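Long-range contact in glucose-1-phosphate thymidylyltransferase (PDB 4ECM), which catalyses the transfer of a thymidylyl group from dTTP to glucose-1-phosphate, giving dTDP-glucose and pyrophosphate for dTDP-L-rhamnose synthesis: residues 104-116 with 213-225. Sequence-based numbering, arbitrary orientation.
Sequences QDKAGGIAQALGL and ARGELEITDINNW. With DAU (2'deoxy-thymidine-5'-diphospho-alpha-D-glucose), chain B.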
ATOM      1  N   GLN A 104     -12.888   5.237 -10.735  1.00 25.22           N
ATOM      2  CA  GLN A 104     -13.851   4.535 -11.562  1.00 26.52           C
ATOM      3  C   GLN A 104     -14.085   3.225 -10.816  1.00 29.12           C
ATOM      4  O   GLN A 104     -13.181   2.410 -10.691  1.00 28.05           O
ATOM      5  CB  GLN A 104     -13.312   4.289 -12.969  1.00 26.45           C
ATOM      6  CG  GLN A 104     -14.351   3.678 -13.879  1.00 25.69           C
ATOM      7  CD  GLN A 104     -13.850   3.407 -15.274  1.00 27.07           C
ATOM      8  OE1 GLN A 104     -12.635   3.358 -15.525  1.00 24.47           O
ATOM      9  NE2 GLN A 104     -14.795   3.216 -16.210  1.00 25.16           N
ATOM     10  N   ASP A 105     -15.292   3.053 -10.290  1.00 33.21           N
ATOM     11  CA  ASP A 105     -15.642   1.897  -9.448  1.00 36.46           C
ATOM     12  C   ASP A 105     -15.404   0.540 -10.097  1.00 37.83           C
ATOM     13  O   ASP A 105     -14.815  -0.334  -9.487  1.00 38.01           O
ATOM     14  CB  ASP A 105     -17.110   1.999  -8.998  1.00 37.22           C
ATOM     15  CG  ASP A 105     -17.344   3.134  -8.014  1.00 42.07           C
ATOM     16  OD1 ASP A 105     -18.346   3.886  -8.183  1.00 46.20           O
ATOM     17  OD2 ASP A 105     -16.510   3.280  -7.086  1.00 41.58           O
ATOM     18  N   LYS A 106     -15.876   0.379 -11.328  1.00 39.50           N
ATOM     19  CA  LYS A 106     -15.728  -0.867 -12.070  1.00 41.93           C
ATOM     20  C   LYS A 106     -15.259  -0.543 -13.477  1.00 41.69           C
ATOM     21  O   LYS A 106     -15.496   0.573 -13.962  1.00 40.81           O
ATOM     22  CB  LYS A 106     -17.067  -1.616 -12.137  1.00 43.38           C
ATOM     23  CG  LYS A 106     -17.649  -1.951 -10.759  1.00 49.04           C
ATOM     24  CD  LYS A 106     -18.937  -2.793 -10.838  1.00 54.99           C
ATOM     25  CE  LYS A 106     -19.443  -3.140  -9.425  1.00 57.96           C
ATOM     26  NZ  LYS A 106     -20.719  -3.917  -9.428  1.00 61.86           N
ATOM     27  N   ALA A 107     -14.616  -1.513 -14.131  1.00 40.62           N
ATOM     28  CA  ALA A 107     -14.115  -1.324 -15.496  1.00 40.88           C
ATOM     29  C   ALA A 107     -15.290  -1.302 -16.498  1.00 40.84           C
ATOM     30  O   ALA A 107     -15.352  -2.110 -17.434  1.00 41.91           O
ATOM     31  CB  ALA A 107     -13.111  -2.427 -15.846  1.00 40.39           C
ATOM     32  N   GLY A 108     -16.202  -0.352 -16.302  1.00 39.45           N
ATOM     33  CA  GLY A 108     -17.410  -0.241 -17.112  1.00 39.31           C
ATOM     34  C   GLY A 108     -17.247   0.437 -18.456  1.00 37.98           C
ATOM     35  O   GLY A 108     -18.232   0.693 -19.144  1.00 38.85           O
ATOM     36  N   GLY A 109     -16.015   0.735 -18.845  1.00 36.92           N
ATOM     37  CA  GLY A 109     -15.770   1.297 -20.164  1.00 35.14           C
ATOM     38  C   GLY A 109     -15.094   2.647 -20.220  1.00 33.29           C
ATOM     39  O   GLY A 109     -15.173   3.458 -19.290  1.00 32.76           O
ATOM     40  N   ILE A 110     -14.432   2.871 -21.348  1.00 31.08           N
ATOM     41  CA  ILE A 110     -13.740   4.106 -21.625  1.00 29.92           C
ATOM     42  C   ILE A 110     -14.686   5.307 -21.525  1.00 29.66           C
ATOM     43  O   ILE A 110     -14.330   6.312 -20.920  1.00 30.17           O
ATOM     44  CB  ILE A 110     -13.115   4.063 -23.027  1.00 28.84           C
ATOM     45  CG1 ILE A 110     -11.939   3.077 -23.041  1.00 29.73           C
ATOM     46  CG2 ILE A 110     -12.629   5.467 -23.463  1.00 26.64           C
ATOM     47  CD1 ILE A 110     -11.505   2.696 -24.424  1.00 29.32           C
ATOM     48  N   ALA A 111     -15.877   5.175 -22.108  1.00 28.05           N
ATOM     49  CA  ALA A 111     -16.863   6.231 -22.147  1.00 28.57           C
ATOM     50  C   ALA A 111     -17.361   6.545 -20.737  1.00 27.84           C
ATOM     51  O   ALA A 111     -17.566   7.699 -20.396  1.00 26.62           O
ATOM     52  CB  ALA A 111     -18.021   5.842 -23.078  1.00 27.87           C
ATOM     53  N   GLN A 112     -17.512   5.510 -19.923  1.00 28.94           N
ATOM     54  CA  GLN A 112     -17.916   5.664 -18.523  1.00 29.90           C
ATOM     55  C   GLN A 112     -16.838   6.450 -17.728  1.00 28.97           C
ATOM     56  O   GLN A 112     -17.141   7.347 -16.937  1.00 26.39           O
ATOM     57  CB  GLN A 112     -18.077   4.278 -17.891  1.00 30.15           C
ATOM     58  CG  GLN A 112     -18.635   4.302 -16.465  1.00 33.67           C
ATOM     59  CD  GLN A 112     -18.652   2.914 -15.821  1.00 35.28           C
ATOM     60  OE1 GLN A 112     -17.604   2.294 -15.615  1.00 34.97           O
ATOM     61  NE2 GLN A 112     -19.845   2.451 -15.452  1.00 32.45           N
ATOM     62  N   ALA A 113     -15.577   6.069 -17.934  1.00 28.64           N
ATOM     63  CA  ALA A 113     -14.453   6.722 -17.272  1.00 28.12           C
ATOM     64  C   ALA A 113     -14.425   8.200 -17.654  1.00 27.27           C
ATOM     65  O   ALA A 113     -14.287   9.078 -16.809  1.00 28.31           O
ATOM     66  CB  ALA A 113     -13.137   6.031 -17.646  1.00 26.75           C
ATOM     67  N   LEU A 114     -14.611   8.481 -18.932  1.00 28.45           N
ATOM     68  CA  LEU A 114     -14.595   9.869 -19.402  1.00 27.52           C
ATOM     69  C   LEU A 114     -15.718  10.671 -18.766  1.00 26.88           C
ATOM     70  O   LEU A 114     -15.543  11.853 -18.470  1.00 28.13           O
ATOM     71  CB  LEU A 114     -14.704   9.920 -20.923  1.00 26.52           C
ATOM     72  CG  LEU A 114     -14.765  11.297 -21.572  1.00 24.39           C
ATOM     73  CD1 LEU A 114     -13.528  12.097 -21.264  1.00 20.71           C
ATOM     74  CD2 LEU A 114     -14.930  11.139 -23.081  1.00 26.21           C
ATOM     75  N   GLY A 115     -16.852  10.021 -18.528  1.00 26.60           N
ATOM     76  CA  GLY A 115     -18.025  10.689 -17.928  1.00 26.25           C
ATOM     77  C   GLY A 115     -17.757  11.301 -16.565  1.00 26.00           C
ATOM     78  O   GLY A 115     -18.379  12.287 -16.203  1.00 27.50           O
ATOM     79  N   LEU A 116     -16.826  10.714 -15.805  1.00 25.39           N
ATOM     80  CA  LEU A 116     -16.455  11.213 -14.460  1.00 24.38           C
ATOM     81  C   LEU A 116     -15.727  12.578 -14.509  1.00 23.72           C
ATOM     82  O   LEU A 116     -15.572  13.259 -13.483  1.00 22.99           O
ATOM     83  CB  LEU A 116     -15.522  10.205 -13.773  1.00 23.05           C
ATOM     84  CG  LEU A 116     -16.017   8.759 -13.678  1.00 24.59           C
ATOM     85  CD1 LEU A 116     -14.895   7.833 -13.224  1.00 18.02           C
ATOM     86  CD2 LEU A 116     -17.254   8.638 -12.768  1.00 15.74           C
ATOM     87  N   ALA A 213     -22.472  -5.295 -26.368  1.00 92.07           N
ATOM     88  CA  ALA A 213     -22.562  -6.754 -26.193  1.00 94.52           C
ATOM     89  C   ALA A 213     -21.604  -7.292 -25.110  1.00 95.21           C
ATOM     90  O   ALA A 213     -21.853  -8.358 -24.537  1.00 98.14           O
ATOM     91  CB  ALA A 213     -22.312  -7.464 -27.533  1.00 94.46           C
ATOM     92  N   ARG A 214     -20.518  -6.556 -24.838  1.00 92.33           N
ATOM     93  CA  ARG A 214     -19.526  -6.948 -23.809  1.00 92.70           C
ATOM     94  C   ARG A 214     -19.682  -6.203 -22.457  1.00 91.00           C
ATOM     95  O   ARG A 214     -18.838  -6.350 -21.563  1.00 91.90           O
ATOM     96  CB  ARG A 214     -18.091  -6.777 -24.340  1.00 91.35           C
ATOM     97  CG  ARG A 214     -17.752  -5.368 -24.817  1.00 89.86           C
ATOM     98  CD  ARG A 214     -16.255  -5.191 -25.021  1.00 91.67           C
ATOM     99  NE  ARG A 214     -15.920  -3.860 -25.541  1.00 90.32           N
ATOM    100  CZ  ARG A 214     -14.680  -3.398 -25.697  1.00 89.54           C
ATOM    101  NH1 ARG A 214     -14.485  -2.176 -26.182  1.00 87.03           N
ATOM    102  NH2 ARG A 214     -13.631  -4.145 -25.363  1.00 91.47           N
ATOM    103  N   GLY A 215     -20.747  -5.410 -22.316  1.00 87.79           N
ATOM    104  CA  GLY A 215     -21.032  -4.682 -21.070  1.00 86.00           C
ATOM    105  C   GLY A 215     -20.263  -3.383 -20.874  1.00 81.27           C
ATOM    106  O   GLY A 215     -19.826  -3.077 -19.758  1.00 81.45           O
ATOM    107  N   GLU A 216     -20.103  -2.607 -21.946  1.00 75.86           N
ATOM    108  CA  GLU A 216     -19.380  -1.334 -21.858  1.00 71.30           C
ATOM    109  C   GLU A 216     -20.004  -0.194 -22.669  1.00 66.33           C
ATOM    110  O   GLU A 216     -20.702  -0.401 -23.678  1.00 65.74           O
ATOM    111  CB  GLU A 216     -17.907  -1.502 -22.288  1.00 70.56           C
ATOM    112  CG  GLU A 216     -17.082  -2.505 -21.443  1.00 73.56           C
ATOM    113  CD  GLU A 216     -15.603  -2.570 -21.859  1.00 73.38           C
ATOM    114  OE1 GLU A 216     -15.145  -1.654 -22.584  1.00 69.41           O
ATOM    115  OE2 GLU A 216     -14.900  -3.529 -21.456  1.00 72.96           O
ATOM    116  N   LEU A 217     -19.745   1.018 -22.185  1.00 61.41           N
ATOM    117  CA  LEU A 217     -20.150   2.248 -22.850  1.00 56.27           C
ATOM    118  C   LEU A 217     -19.028   2.452 -23.848  1.00 49.53           C
ATOM    119  O   LEU A 217     -17.856   2.602 -23.430  1.00 50.44           O
ATOM    120  CB  LEU A 217     -20.238   3.401 -21.826  1.00 56.89           C
ATOM    121  CG  LEU A 217     -21.447   3.421 -20.858  1.00 59.26           C
ATOM    122  CD1 LEU A 217     -21.740   2.059 -20.219  1.00 64.67           C
ATOM    123  CD2 LEU A 217     -21.279   4.506 -19.785  1.00 58.20           C
ATOM    124  N   GLU A 218     -19.344   2.436 -25.150  1.00 43.01           N
ATOM    125  CA  GLU A 218     -18.286   2.482 -26.198  1.00 37.72           C
ATOM    126  C   GLU A 218     -17.874   3.863 -26.714  1.00 33.23           C
ATOM    127  O   GLU A 218     -18.711   4.653 -27.137  1.00 30.99           O
ATOM    128  CB  GLU A 218     -18.686   1.617 -27.389  1.00 38.31           C
ATOM    129  CG  GLU A 218     -18.911   0.133 -27.081  1.00 41.86           C
ATOM    130  CD  GLU A 218     -17.638  -0.641 -26.777  1.00 44.62           C
ATOM    131  OE1 GLU A 218     -16.529  -0.057 -26.832  1.00 46.23           O
ATOM    132  OE2 GLU A 218     -17.745  -1.852 -26.488  1.00 47.09           O
ATOM    133  N   ILE A 219     -16.566   4.128 -26.722  1.00 29.82           N
ATOM    134  CA  ILE A 219     -16.046   5.401 -27.222  1.00 27.74           C
ATOM    135  C   ILE A 219     -16.371   5.548 -28.718  1.00 25.43           C
ATOM    136  O   ILE A 219     -16.585   6.668 -29.207  1.00 22.57           O
ATOM    137  CB  ILE A 219     -14.510   5.578 -26.971  1.00 26.98           C
ATOM    138  CG1 ILE A 219     -14.123   7.054 -27.022  1.00 30.47           C
ATOM    139  CG2 ILE A 219     -13.695   4.795 -27.963  1.00 30.30           C
ATOM    140  CD1 ILE A 219     -14.767   7.912 -25.896  1.00 30.30           C
ATOM    141  N   THR A 220     -16.428   4.430 -29.438  1.00 25.01           N
ATOM    142  CA  THR A 220     -16.781   4.468 -30.867  1.00 25.17           C
ATOM    143  C   THR A 220     -18.196   5.083 -31.072  1.00 25.60           C
ATOM    144  O   THR A 220     -18.415   5.851 -32.016  1.00 25.30           O
ATOM    145  CB  THR A 220     -16.652   3.083 -31.519  1.00 26.13           C
ATOM    146  OG1 THR A 220     -15.261   2.742 -31.623  1.00 25.29           O
ATOM    147  CG2 THR A 220     -17.281   3.072 -32.914  1.00 24.97           C
ATOM    148  N   ASP A 221     -19.130   4.779 -30.173  1.00 25.52           N
ATOM    149  CA  ASP A 221     -20.486   5.365 -30.265  1.00 26.61           C
ATOM    150  C   ASP A 221     -20.440   6.890 -30.168  1.00 25.93           C
ATOM    151  O   ASP A 221     -21.168   7.597 -30.884  1.00 27.19           O
ATOM    152  CB  ASP A 221     -21.397   4.798 -29.184  1.00 27.49           C
ATOM    153  CG  ASP A 221     -21.606   3.304 -29.329  1.00 31.38           C
ATOM    154  OD1 ASP A 221     -21.446   2.777 -30.460  1.00 32.81           O
ATOM    155  OD2 ASP A 221     -21.936   2.654 -28.317  1.00 39.01           O
ATOM    156  N   ILE A 222     -19.584   7.393 -29.289  1.00 25.09           N
ATOM    157  CA  ILE A 222     -19.398   8.828 -29.125  1.00 25.21           C
ATOM    158  C   ILE A 222     -18.818   9.430 -30.400  1.00 25.02           C
ATOM    159  O   ILE A 222     -19.287  10.465 -30.888  1.00 24.00           O
ATOM    160  CB  ILE A 222     -18.450   9.132 -27.958  1.00 24.05           C
ATOM    161  CG1 ILE A 222     -19.128   8.824 -26.629  1.00 29.67           C
ATOM    162  CG2 ILE A 222     -17.988  10.597 -27.989  1.00 24.32           C
ATOM    163  CD1 ILE A 222     -18.156   8.876 -25.436  1.00 32.58           C
ATOM    164  N   ASN A 223     -17.791   8.785 -30.942  1.00 25.10           N
ATOM    165  CA  ASN A 223     -17.177   9.275 -32.174  1.00 25.55           C
ATOM    166  C   ASN A 223     -18.183   9.279 -33.339  1.00 25.62           C
ATOM    167  O   ASN A 223     -18.214  10.233 -34.121  1.00 26.04           O
ATOM    168  CB  ASN A 223     -15.886   8.509 -32.462  1.00 24.37           C
ATOM    169  CG  ASN A 223     -14.847   8.740 -31.375  1.00 27.16           C
ATOM    170  OD1 ASN A 223     -14.835   9.812 -30.768  1.00 25.84           O
ATOM    171  ND2 ASN A 223     -13.978   7.747 -31.115  1.00 23.61           N
ATOM    172  N   ASN A 224     -19.028   8.255 -33.421  1.00 25.96           N
ATOM    173  CA  ASN A 224     -20.061   8.209 -34.463  1.00 27.89           C
ATOM    174  C   ASN A 224     -21.148   9.298 -34.269  1.00 29.06           C
ATOM    175  O   ASN A 224     -21.690   9.810 -35.246  1.00 30.59           O
ATOM    176  CB  ASN A 224     -20.695   6.806 -34.570  1.00 29.06           C
ATOM    177  CG  ASN A 224     -19.836   5.819 -35.375  1.00 29.04           C
ATOM    178  OD1 ASN A 224     -19.207   6.201 -36.355  1.00 29.57           O
ATOM    179  ND2 ASN A 224     -19.854   4.541 -34.985  1.00 26.43           N
ATOM    180  N   TRP A 225     -21.462   9.643 -33.016  1.00 29.42           N
ATOM    181  CA  TRP A 225     -22.445  10.698 -32.711  1.00 29.64           C
ATOM    182  C   TRP A 225     -21.938  12.015 -33.279  1.00 28.77           C
ATOM    183  O   TRP A 225     -22.656  12.713 -33.998  1.00 30.60           O
ATOM    184  CB  TRP A 225     -22.703  10.793 -31.190  1.00 30.31           C
ATOM    185  CG  TRP A 225     -23.559  11.962 -30.759  1.00 35.08           C
ATOM    186  CD1 TRP A 225     -24.907  12.110 -30.950  1.00 36.59           C
ATOM    187  CD2 TRP A 225     -23.124  13.138 -30.032  1.00 39.13           C
ATOM    188  NE1 TRP A 225     -25.329  13.303 -30.414  1.00 39.89           N
ATOM    189  CE2 TRP A 225     -24.263  13.954 -29.844  1.00 39.43           C
ATOM    190  CE3 TRP A 225     -21.881  13.581 -29.531  1.00 37.21           C
ATOM    191  CZ2 TRP A 225     -24.203  15.195 -29.167  1.00 39.82           C
ATOM    192  CZ3 TRP A 225     -21.822  14.809 -28.867  1.00 37.38           C
ATOM    193  CH2 TRP A 225     -22.981  15.607 -28.702  1.00 39.01           C
TER
HETATM  194  O6  DAU B 301      -5.985   1.223 -28.253  1.00 29.54           O
HETATM  195  C6  DAU B 301      -6.902   1.811 -29.179  1.00 29.79           C
HETATM  196  C5  DAU B 301      -8.281   1.195 -28.995  1.00 29.00           C
HETATM  197  O5  DAU B 301      -8.650   1.376 -27.631  1.00 28.07           O
HETATM  198  C4  DAU B 301      -9.317   1.831 -29.928  1.00 28.91           C
HETATM  199  O4  DAU B 301      -8.996   1.575 -31.290  1.00 24.77           O
HETATM  200  C3  DAU B 301     -10.729   1.318 -29.659  1.00 26.95           C
HETATM  201  O3  DAU B 301     -11.656   2.052 -30.487  1.00 23.48           O
HETATM  202  C2  DAU B 301     -11.037   1.519 -28.171  1.00 27.75           C
HETATM  203  O2  DAU B 301     -12.317   0.956 -27.828  1.00 27.92           O
HETATM  204  C1  DAU B 301      -9.957   0.896 -27.295  1.00 28.85           C
HETATM  205  O1  DAU B 301     -10.004  -0.519 -27.438  1.00 31.50           O
HETATM  206  P2  DAU B 301      -9.407  -1.486 -26.292  1.00 34.76           P
HETATM  207  O3P DAU B 301      -7.898  -1.515 -26.349  1.00 38.83           O
HETATM  208  O4P DAU B 301     -10.204  -2.760 -26.346  1.00 29.34           O
HETATM  209  OPP DAU B 301      -9.782  -0.680 -24.941  1.00 38.28           O
HETATM  210  P   DAU B 301      -9.377  -1.219 -23.481  1.00 39.92           P
HETATM  211  O1P DAU B 301      -8.073  -1.974 -23.576  1.00 46.25           O
HETATM  212  O2P DAU B 301     -10.577  -1.855 -22.878  1.00 42.20           O
HETATM  213  O5' DAU B 301      -9.061   0.146 -22.683  1.00 43.44           O
HETATM  214  C5' DAU B 301      -7.900   0.883 -23.008  1.00 40.53           C
HETATM  215  C4' DAU B 301      -7.483   1.898 -21.943  1.00 38.69           C
HETATM  216  O4' DAU B 301      -8.569   2.630 -21.379  1.00 32.54           O
HETATM  217  C3' DAU B 301      -6.702   1.278 -20.805  1.00 37.76           C
HETATM  218  O3' DAU B 301      -5.484   2.023 -20.730  1.00 43.53           O
HETATM  219  C2' DAU B 301      -7.538   1.486 -19.565  1.00 37.01           C
HETATM  220  C1' DAU B 301      -8.544   2.555 -19.968  1.00 33.84           C
HETATM  221  N11 DAU B 301      -9.949   2.285 -19.620  1.00 32.61           N
HETATM  222  C61 DAU B 301     -10.548   1.103 -20.126  1.00 32.98           C
HETATM  223  C51 DAU B 301     -11.721   0.619 -19.583  1.00 36.09           C
HETATM  224  C5A DAU B 301     -12.406  -0.581 -20.204  1.00 34.46           C
HETATM  225  C21 DAU B 301     -10.455   2.825 -18.422  1.00 29.24           C
HETATM  226  O21 DAU B 301      -9.841   3.898 -17.901  1.00 28.98           O
HETATM  227  N31 DAU B 301     -11.606   2.378 -17.864  1.00 35.32           N
HETATM  228  C41 DAU B 301     -12.258   1.303 -18.380  1.00 35.39           C
HETATM  229  O41 DAU B 301     -13.394   0.857 -17.799  1.00 43.28           O
HETATM  230  O   HOH W   1     -13.701  -3.925 -18.814  1.00 50.84           O
HETATM  231  O   HOH W   2     -14.547   0.616 -23.238  1.00 36.05           O
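The loop at Gly108 and Gly109 and the short helix 110-115 pack against the loop at Glu216 and Leu217 and the first turn of helix 219-228, joining two walls of the dTDP-glucose pocket in a Rossmann-like nucleotidyltransferase fold. Helices 110-115 and 219-225 are inclined at 74° with 9.9 Å between their axes. The backbones come nearest at or just before the helix starts, Gly109 CA to Glu216 CA 4.8 Å and Ala111 CA to Ile219 CA 5.2 Å. There Ala111 turns its methyl onto Leu217, CB to CB 3.5 Å, and also meets Ile222 CD1. Leu217 packs across the junction of loop and helix: its CD2 lies on Gln112 CB, while CD1 approaches the Gly108 carbonyl. That carbonyl receives a weak but fairly straight bond from Leu217 N (3.4 Å, 166° at the hydrogen). Toward the sugar, Ile110 and Ile219 meet through CG2 and CB. With CG1 of Ile110 anti to its carbonyl carbon (chi1 -70°), that branch leaves CG2 to Ile219 and carries CD1 to the glucose C1 of the ligand. Leu30 of strand 25-30 and Tyr196 and Tyr198 of strand 190-198 back this hydrophobic layer.

The base is read by the first segment. The Gln104 amide accepts the thymine N31 hydrogen at OE1, 2.7 Å away and nearly straight, and Gly109 N binds thymine O41. Gln104 NE2 in turn donates to Gly109 O and Gln112 OE1, which should fix the flip of the amide. On the facing loop, Glu216 OE1 lies over one face of the Arg214 guanidinium, a long charge contact, although this loop is poorly ordered. Arg214 grips Glu218 side-on, NE to OE2 and NH1 to OE1, nearly in the guanidinium plane; Glu218 OE2 also bonds Ser212. One water links the loops, 2.8 Å from Ala107 O and 2.9 Å from Glu216 OE2.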